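Local coordinates for protein serine proteinase inhibitor A (Sagittaria sagittifolia, PDB 3E8L) that probably inhibits trypsin and chymotrypsin at the same time through two reactive sites, as a Kunitz-type serine protease inhibitor, at residues A[45-57]-A[107-121]. The protein carries 2 engineered substitutions. Sequence-based numbering, arbitrary orientation. Where two conformers were deposited one is given.
Sequences TLRKDACKSYVYE and ETNGGISFQPITAGD. Engineered in segment 45-57: Arg47 (natural residue His).
Tyr54 OH donates to the syn lone pair of Glu107 OE1 at 2.6 Å, while Lys48 NZ forms a salt bridge with Glu107 OE2 at 2.9 Å, arriving from above the carboxylate plane. Carboxylate and phenol ring are turned 72° apart, with Glu107 CD at the ring's edge; Pro116 CB also packs at that edge, 3.9 Å from Tyr54 CD1. Lys48 passes CD over one face of the Tyr54 ring, offset toward its rim; CG anti to the backbone N (chi1 -179°) and a chain bent only at chi4 carry the methylenes past the ring and bring NZ to Glu107. With an alanine here instead of Glu107, the Lys48 ammonium would probably lose its carboxylate partner and the Tyr54 hydroxyl its acceptor, leaving the phenol less firmly fixed. Beside this cluster, strand 52-57 runs antiparallel to strand 117-119: Ser53 and Ala119 exchange backbone bonds, and Val55 N donates to Ile117 O at 3.1 Å. Small Ala119 and branched Ile117 both meet Val55 CG2, against Trp101. Gly120 lets its backbone pass close to Cys51 O, where a side chain would clash. The hairpin 45-57, with a classic bulge at Lys48 and Asp49 opposite Lys52, pairs through strand 52-57 with the sequence-distant strand 113-119 in an antiparallel sheet of the Kunitz-type beta-trefoil.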
loop_
_atom_site.group_PDB
_atom_site.type_symbol
_atom_site.label_atom_id
_atom_site.label_comp_id
_atom_site.label_asym_id
_atom_site.label_seq_id
_atom_site.Cartn_x
_atom_site.Cartn_y
_atom_site.Cartn_z
ATOM N N THR A 45 10.289 9.128 -11.866
ATOM C CA THR A 45 9.073 9.916 -11.631
ATOM C C THR A 45 8.958 11.151 -12.529
ATOM O O THR A 45 9.960 11.824 -12.811
ATOM C CB THR A 45 9.015 10.447 -10.194
ATOM O OG1 THR A 45 10.223 11.176 -9.918
ATOM C CG2 THR A 45 8.832 9.333 -9.199
ATOM N N LEU A 46 7.722 11.431 -12.959
ATOM C CA LEU A 46 7.327 12.715 -13.555
ATOM C C LEU A 46 6.285 13.357 -12.665
ATOM O O LEU A 46 5.207 12.783 -12.463
ATOM C CB LEU A 46 6.673 12.526 -14.916
ATOM C CG LEU A 46 7.463 12.294 -16.188
ATOM C CD1 LEU A 46 6.475 12.121 -17.342
ATOM C CD2 LEU A 46 8.404 13.475 -16.449
ATOM N N ARG A 47 6.567 14.547 -12.152
ATOM C CA ARG A 47 5.577 15.224 -11.326
ATOM C C ARG A 47 4.184 15.251 -11.981
ATOM O O ARG A 47 4.030 15.588 -13.155
ATOM C CB ARG A 47 6.031 16.642 -10.929
ATOM C CG ARG A 47 7.182 16.644 -9.929
ATOM C CD ARG A 47 7.282 17.947 -9.144
ATOM N NE ARG A 47 8.559 18.041 -8.427
ATOM C CZ ARG A 47 9.619 18.735 -8.851
ATOM N NH1 ARG A 47 10.736 18.747 -8.128
ATOM N NH2 ARG A 47 9.573 19.423 -9.992
ATOM N N LYS A 48 3.188 14.863 -11.197
ATOM C CA LYS A 48 1.796 15.030 -11.544
ATOM C C LYS A 48 1.196 16.161 -10.700
ATOM O O LYS A 48 0.829 17.204 -11.217
ATOM C CB LYS A 48 1.062 13.712 -11.303
ATOM C CG LYS A 48 -0.402 13.715 -11.630
ATOM C CD LYS A 48 -0.947 12.297 -11.553
ATOM C CE LYS A 48 -2.447 12.304 -11.219
ATOM N NZ LYS A 48 -3.271 12.723 -12.367
ATOM N N ASP A 49 1.119 15.942 -9.389
ATOM C CA ASP A 49 0.431 16.842 -8.475
ATOM C C ASP A 49 0.711 16.452 -7.041
ATOM O O ASP A 49 0.863 15.295 -6.733
ATOM C CB ASP A 49 -1.079 16.784 -8.710
ATOM C CG ASP A 49 -1.832 17.888 -7.976
ATOM O OD1 ASP A 49 -1.220 18.931 -7.584
ATOM O OD2 ASP A 49 -3.050 17.697 -7.798
ATOM N N ALA A 50 0.728 17.470 -6.186
ATOM C CA ALA A 50 0.958 17.329 -4.757
ATOM C C ALA A 50 2.171 16.467 -4.497
ATOM O O ALA A 50 3.253 16.738 -5.002
ATOM C CB ALA A 50 -0.264 16.758 -4.070
ATOM N N CYS A 51 1.985 15.430 -3.700
ATOM C CA CYS A 51 3.048 14.487 -3.449
ATOM C C CYS A 51 3.015 13.393 -4.542
ATOM O O CYS A 51 3.679 12.388 -4.390
ATOM C CB CYS A 51 2.934 13.907 -2.011
ATOM S SG CYS A 51 2.381 15.038 -0.616
ATOM N N LYS A 52 2.280 13.601 -5.650
ATOM C CA LYS A 52 2.102 12.522 -6.633
ATOM C C LYS A 52 2.842 12.687 -7.975
ATOM O O LYS A 52 2.929 13.781 -8.531
ATOM C CB LYS A 52 0.611 12.313 -6.868
ATOM C CG LYS A 52 0.240 11.101 -7.699
ATOM C CD LYS A 52 -1.275 10.973 -7.813
ATOM C CE LYS A 52 -1.897 10.588 -6.493
ATOM N NZ LYS A 52 -3.322 10.244 -6.694
ATOM N N SER A 53 3.355 11.572 -8.486
ATOM C CA SER A 53 4.158 11.532 -9.706
ATOM C C SER A 53 3.665 10.435 -10.635
ATOM O O SER A 53 2.989 9.495 -10.184
ATOM C CB SER A 53 5.615 11.229 -9.359
ATOM O OG SER A 53 6.289 12.359 -8.850
ATOM N N TYR A 54 4.001 10.534 -11.925
ATOM C CA TYR A 54 3.787 9.401 -12.833
ATOM C C TYR A 54 5.033 8.538 -12.798
ATOM O O TYR A 54 6.147 9.079 -12.848
ATOM C CB TYR A 54 3.558 9.853 -14.270
ATOM C CG TYR A 54 2.308 10.663 -14.501
ATOM C CD1 TYR A 54 1.097 10.043 -14.714
ATOM C CD2 TYR A 54 2.352 12.055 -14.533
ATOM C CE1 TYR A 54 -0.048 10.770 -14.950
ATOM C CE2 TYR A 54 1.206 12.806 -14.763
ATOM C CZ TYR A 54 -0.004 12.147 -14.973
ATOM O OH TYR A 54 -1.169 12.857 -15.205
ATOM N N VAL A 55 4.842 7.217 -12.697
ATOM C CA VAL A 55 5.906 6.257 -12.974
ATOM C C VAL A 55 6.135 6.190 -14.491
ATOM O O VAL A 55 5.242 5.818 -15.264
ATOM C CB VAL A 55 5.583 4.848 -12.437
ATOM C CG1 VAL A 55 6.787 3.922 -12.628
ATOM C CG2 VAL A 55 5.196 4.901 -10.983
ATOM N N TYR A 56 7.328 6.578 -14.909
ATOM C CA TYR A 56 7.706 6.541 -16.318
ATOM C C TYR A 56 9.138 6.033 -16.493
ATOM O O TYR A 56 9.925 5.982 -15.536
ATOM C CB TYR A 56 7.576 7.939 -16.927
ATOM C CG TYR A 56 8.834 8.788 -16.880
ATOM C CD1 TYR A 56 9.464 9.189 -18.056
ATOM C CD2 TYR A 56 9.393 9.193 -15.664
ATOM C CE1 TYR A 56 10.621 9.960 -18.027
ATOM C CE2 TYR A 56 10.550 9.962 -15.621
ATOM C CZ TYR A 56 11.158 10.345 -16.801
ATOM O OH TYR A 56 12.304 11.120 -16.762
ATOM N N GLU A 57 9.484 5.676 -17.720
ATOM C CA GLU A 57 10.821 5.207 -18.015
ATOM C C GLU A 57 11.741 6.385 -18.339
ATOM O O GLU A 57 11.521 7.108 -19.310
ATOM C CB GLU A 57 10.759 4.249 -19.180
ATOM C CG GLU A 57 11.995 3.419 -19.354
ATOM C CD GLU A 57 11.954 2.631 -20.644
ATOM O OE1 GLU A 57 10.865 2.110 -20.961
ATOM O OE2 GLU A 57 12.995 2.547 -21.336
ATOM N N GLU A 107 -7.277 8.472 -16.753
ATOM C CA GLU A 107 -7.217 9.854 -17.167
ATOM C C GLU A 107 -6.875 9.880 -18.662
ATOM O O GLU A 107 -6.467 8.869 -19.238
ATOM C CB GLU A 107 -6.166 10.624 -16.338
ATOM C CG GLU A 107 -4.760 9.985 -16.316
ATOM C CD GLU A 107 -3.676 10.886 -15.729
ATOM O OE1 GLU A 107 -3.051 11.645 -16.498
ATOM O OE2 GLU A 107 -3.420 10.824 -14.512
ATOM N N THR A 108 -7.052 11.034 -19.282
ATOM C CA THR A 108 -6.630 11.238 -20.645
ATOM C C THR A 108 -5.510 12.249 -20.656
ATOM O O THR A 108 -5.616 13.298 -20.039
ATOM C CB THR A 108 -7.779 11.740 -21.492
ATOM O OG1 THR A 108 -8.863 10.822 -21.349
ATOM C CG2 THR A 108 -7.359 11.804 -22.952
ATOM N N ASN A 109 -4.441 11.922 -21.369
ATOM C CA ASN A 109 -3.203 12.684 -21.337
ATOM C C ASN A 109 -2.396 12.370 -22.589
ATOM O O ASN A 109 -1.961 11.229 -22.788
ATOM C CB ASN A 109 -2.412 12.266 -20.090
ATOM C CG ASN A 109 -1.297 13.228 -19.730
ATOM O OD1 ASN A 109 -0.838 13.223 -18.589
ATOM N ND2 ASN A 109 -0.837 14.034 -20.687
ATOM N N GLY A 110 -2.195 13.374 -23.431
ATOM C CA GLY A 110 -1.470 13.171 -24.680
ATOM C C GLY A 110 -2.352 12.462 -25.689
ATOM O O GLY A 110 -1.858 11.812 -26.607
ATOM N N GLY A 111 -3.665 12.599 -25.533
ATOM C CA GLY A 111 -4.600 11.876 -26.373
ATOM C C GLY A 111 -4.645 10.402 -25.992
ATOM O O GLY A 111 -5.144 9.593 -26.746
ATOM N N ILE A 112 -4.106 10.065 -24.822
ATOM C CA ILE A 112 -4.121 8.697 -24.329
ATOM C C ILE A 112 -5.031 8.571 -23.095
ATOM O O ILE A 112 -4.919 9.356 -22.145
ATOM C CB ILE A 112 -2.686 8.175 -24.004
ATOM C CG1 ILE A 112 -1.740 8.335 -25.201
ATOM C CG2 ILE A 112 -2.725 6.725 -23.573
ATOM C CD1 ILE A 112 -1.886 7.313 -26.316
ATOM N N SER A 113 -5.946 7.605 -23.136
ATOM C CA SER A 113 -6.744 7.262 -21.971
ATOM C C SER A 113 -6.185 6.007 -21.335
ATOM O O SER A 113 -6.080 4.957 -21.991
ATOM C CB SER A 113 -8.208 7.072 -22.329
ATOM O OG SER A 113 -8.753 8.307 -22.759
ATOM N N PHE A 114 -5.807 6.124 -20.064
ATOM C CA PHE A 114 -5.300 4.996 -19.313
ATOM C C PHE A 114 -5.396 5.208 -17.805
ATOM O O PHE A 114 -5.646 6.317 -17.332
ATOM C CB PHE A 114 -3.855 4.688 -19.723
ATOM C CG PHE A 114 -2.840 5.745 -19.316
ATOM C CD1 PHE A 114 -1.638 5.364 -18.713
ATOM C CD2 PHE A 114 -3.068 7.105 -19.550
ATOM C CE1 PHE A 114 -0.683 6.307 -18.352
ATOM C CE2 PHE A 114 -2.122 8.060 -19.187
ATOM C CZ PHE A 114 -0.918 7.653 -18.585
ATOM N N GLN A 115 -5.216 4.113 -17.072
ATOM C CA GLN A 115 -4.964 4.163 -15.647
ATOM C C GLN A 115 -3.453 4.139 -15.436
ATOM O O GLN A 115 -2.827 3.100 -15.614
ATOM C CB GLN A 115 -5.602 2.968 -14.946
ATOM C CG GLN A 115 -7.095 2.892 -15.065
ATOM C CD GLN A 115 -7.635 1.708 -14.314
ATOM O OE1 GLN A 115 -7.924 0.665 -14.909
ATOM N NE2 GLN A 115 -7.708 1.829 -12.986
ATOM N N PRO A 116 -2.852 5.288 -15.063
ATOM C CA PRO A 116 -1.399 5.237 -14.874
ATOM C C PRO A 116 -1.023 4.545 -13.579
ATOM O O PRO A 116 -1.861 4.412 -12.690
ATOM C CB PRO A 116 -1.002 6.715 -14.797
ATOM C CG PRO A 116 -2.236 7.429 -14.411
ATOM C CD PRO A 116 -3.370 6.667 -15.000
ATOM N N ILE A 117 0.219 4.079 -13.488
ATOM C CA ILE A 117 0.795 3.732 -12.205
ATOM C C ILE A 117 1.370 5.048 -11.699
ATOM O O ILE A 117 2.085 5.743 -12.436
ATOM C CB ILE A 117 1.931 2.688 -12.325
ATOM C CG1 ILE A 117 1.461 1.460 -13.108
ATOM C CG2 ILE A 117 2.419 2.283 -10.951
ATOM C CD1 ILE A 117 0.134 0.900 -12.637
ATOM N N THR A 118 1.024 5.413 -10.469
ATOM C CA THR A 118 1.538 6.639 -9.876
ATOM C C THR A 118 2.465 6.258 -8.727
ATOM O O THR A 118 2.576 5.072 -8.388
ATOM C CB THR A 118 0.402 7.612 -9.423
ATOM O OG1 THR A 118 -0.389 6.998 -8.397
ATOM C CG2 THR A 118 -0.487 7.974 -10.592
ATOM N N ALA A 119 3.144 7.244 -8.150
ATOM C CA ALA A 119 3.968 7.002 -6.993
ATOM C C ALA A 119 3.869 8.184 -6.080
ATOM O O ALA A 119 4.063 9.330 -6.502
ATOM C CB ALA A 119 5.416 6.795 -7.404
ATOM N N GLY A 120 3.588 7.913 -4.816
ATOM C CA GLY A 120 3.579 8.952 -3.811
ATOM C C GLY A 120 2.190 9.484 -3.560
ATOM O O GLY A 120 1.378 9.572 -4.478
ATOM N N ASP A 121 1.920 9.836 -2.313
ATOM C CA ASP A 121 0.667 10.494 -1.925
ATOM C C ASP A 121 0.871 10.977 -0.498
ATOM O O ASP A 121 1.866 10.625 0.146
ATOM C CB ASP A 121 -0.511 9.504 -1.995
ATOM C CG ASP A 121 -1.839 10.167 -2.355
ATOM O OD1 ASP A 121 -1.978 11.402 -2.281
ATOM O OD2 ASP A 121 -2.774 9.417 -2.704
HETATM O O HOH W 1 -2.920 7.649 -8.308
HETATM O O HOH W 2 6.414 11.310 -6.074
#